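Local coordinates for tyrocidine synthase 2 (Brevibacillus parabrevis, PDB 6TA8), which belongs to the nonribosomal peptide synthetases, large multidomain proteins, and is represented here by a condensation domain, at residues Ser26-Val31 with Leu194-Asp199. Sequence-based numbering, arbitrary orientation.
Sequences SEQGVV and LPKKTD
Ser-26, the first modelled residue, turns its hydroxyl toward Asp-199, where OG meets the carboxylate oxygen OD1; the modelled separation is too short to be taken literally. The other oxygen of that carboxylate, OD2, is held by the backbone N of Asn-315.

Two residues on, Gln-28 reads the backbone of Lys-197 with both ends of its amide. Its OE1 accepts the N-H of Lys-197 N at 2.6 Å, in the carbonyl plane and on a lone pair, while NE2 gives a straighter bond (164°) to Lys-197 O at 3.1 Å, with that oxygen almost in the amide plane. NE2 also reaches back to Ser-26 O at 2.6 Å, above that carbonyl's plane, so three bonds fix the rotation of the amide. A kink at chi2 (-57°) folds the side chain over to make this possible. Lys-197 runs past it in the opposite direction, extended beyond CG, and Lys-197 CB lies 3.2 Å from Gln-28 OE1.

At Gly-29 the lysine ends: NZ donates to Gly-29 O at 2.6 Å, from above the carbonyl plane, and forms a salt bridge with Asp-84. The neighbouring Val-30 packs on Arg-87 and Leu-104.

This is a surface loop-to-loop contact of the condensation domain, in which the Gln-28 amide bonds to both N and O of Lys-197, joining the N-terminal segment before strand 33-35 to the loop between helices 169-187 and 201-212.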
loop_
_atom_site.group_PDB
_atom_site.type_symbol
_atom_site.label_atom_id
_atom_site.label_comp_id
_atom_site.label_asym_id
_atom_site.label_seq_id
_atom_site.Cartn_x
_atom_site.Cartn_y
_atom_site.Cartn_z
ATOM N N SER A 26 -0.326 4.170 26.005
ATOM C CA SER A 26 -1.345 3.625 25.113
ATOM C C SER A 26 -2.463 2.953 25.903
ATOM O O SER A 26 -2.231 1.982 26.622
ATOM C CB SER A 26 -0.722 2.629 24.132
ATOM O OG SER A 26 0.281 3.246 23.343
ATOM N N GLU A 27 -3.678 3.477 25.763
ATOM C CA GLU A 27 -4.816 2.923 26.481
ATOM C C GLU A 27 -5.243 1.591 25.869
ATOM O O GLU A 27 -5.051 1.336 24.677
ATOM C CB GLU A 27 -5.985 3.908 26.469
ATOM C CG GLU A 27 -5.656 5.265 27.074
ATOM C CD GLU A 27 -6.854 6.193 27.118
ATOM O OE1 GLU A 27 -7.004 6.926 28.119
ATOM O OE2 GLU A 27 -7.646 6.189 26.152
ATOM N N GLN A 28 -5.831 0.738 26.707
ATOM C CA GLN A 28 -6.247 -0.599 26.302
ATOM C C GLN A 28 -7.760 -0.740 26.207
ATOM O O GLN A 28 -8.257 -1.848 25.973
ATOM C CB GLN A 28 -5.683 -1.638 27.273
ATOM C CG GLN A 28 -4.194 -1.487 27.534
ATOM C CD GLN A 28 -3.376 -1.552 26.260
ATOM O OE1 GLN A 28 -3.535 -2.469 25.455
ATOM N NE2 GLN A 28 -2.496 -0.576 26.071
ATOM N N GLY A 29 -8.504 0.347 26.381
ATOM C CA GLY A 29 -9.948 0.309 26.296
ATOM C C GLY A 29 -10.439 0.342 24.862
ATOM O O GLY A 29 -9.698 0.081 23.910
ATOM N N VAL A 30 -11.718 0.669 24.715
ATOM C CA VAL A 30 -12.366 0.773 23.413
ATOM C C VAL A 30 -12.439 2.246 23.039
ATOM O O VAL A 30 -13.032 3.053 23.765
ATOM C CB VAL A 30 -13.761 0.128 23.429
ATOM C CG1 VAL A 30 -14.586 0.609 22.246
ATOM C CG2 VAL A 30 -13.636 -1.387 23.418
ATOM N N VAL A 31 -11.834 2.599 21.909
ATOM C CA VAL A 31 -11.744 3.986 21.470
ATOM C C VAL A 31 -12.983 4.332 20.656
ATOM O O VAL A 31 -13.403 3.561 19.785
ATOM C CB VAL A 31 -10.463 4.220 20.653
ATOM C CG1 VAL A 31 -10.161 5.707 20.557
ATOM C CG2 VAL A 31 -9.293 3.474 21.276
ATOM N N LEU A 194 -5.150 -11.206 22.664
ATOM C CA LEU A 194 -4.232 -10.610 21.710
ATOM C C LEU A 194 -3.245 -9.698 22.423
ATOM O O LEU A 194 -3.496 -9.254 23.548
ATOM C CB LEU A 194 -5.013 -9.823 20.650
ATOM C CG LEU A 194 -5.955 -10.663 19.780
ATOM C CD1 LEU A 194 -6.679 -9.798 18.757
ATOM C CD2 LEU A 194 -5.193 -11.788 19.093
ATOM N N PRO A 195 -2.095 -9.410 21.808
ATOM C CA PRO A 195 -1.100 -8.550 22.461
ATOM C C PRO A 195 -1.663 -7.181 22.818
ATOM O O PRO A 195 -2.715 -6.759 22.333
ATOM C CB PRO A 195 0.013 -8.436 21.413
ATOM C CG PRO A 195 -0.105 -9.686 20.618
ATOM C CD PRO A 195 -1.576 -9.991 20.555
ATOM N N LYS A 196 -0.931 -6.485 23.685
ATOM C CA LYS A 196 -1.371 -5.187 24.179
ATOM C C LYS A 196 -1.532 -4.196 23.033
ATOM O O LYS A 196 -0.801 -4.232 22.039
ATOM C CB LYS A 196 -0.375 -4.644 25.204
ATOM C CG LYS A 196 -0.306 -5.446 26.494
ATOM C CD LYS A 196 -1.549 -5.236 27.346
ATOM C CE LYS A 196 -1.458 -6.004 28.654
ATOM N NZ LYS A 196 -1.401 -7.474 28.430
ATOM N N LYS A 197 -2.508 -3.303 23.178
ATOM C CA LYS A 197 -2.755 -2.294 22.160
ATOM C C LYS A 197 -1.654 -1.243 22.168
ATOM O O LYS A 197 -1.204 -0.794 23.225
ATOM C CB LYS A 197 -4.105 -1.615 22.388
ATOM C CG LYS A 197 -5.314 -2.527 22.292
ATOM C CD LYS A 197 -6.593 -1.703 22.278
ATOM C CE LYS A 197 -7.828 -2.578 22.375
ATOM N NZ LYS A 197 -9.070 -1.777 22.189
ATOM N N THR A 198 -1.221 -0.849 20.976
ATOM C CA THR A 198 -0.331 0.291 20.826
ATOM C C THR A 198 -1.184 1.558 20.738
ATOM O O THR A 198 -2.354 1.559 21.130
ATOM C CB THR A 198 0.578 0.089 19.610
ATOM O OG1 THR A 198 -0.194 -0.401 18.507
ATOM C CG2 THR A 198 1.683 -0.906 19.934
ATOM N N ASP A 199 -0.619 2.648 20.228
ATOM C CA ASP A 199 -1.363 3.898 20.144
ATOM C C ASP A 199 -2.495 3.771 19.133
ATOM O O ASP A 199 -2.298 3.267 18.023
ATOM C CB ASP A 199 -0.432 5.047 19.765
ATOM C CG ASP A 199 0.485 5.451 20.904
ATOM O OD1 ASP A 199 0.068 5.330 22.075
ATOM O OD2 ASP A 199 1.622 5.892 20.630
#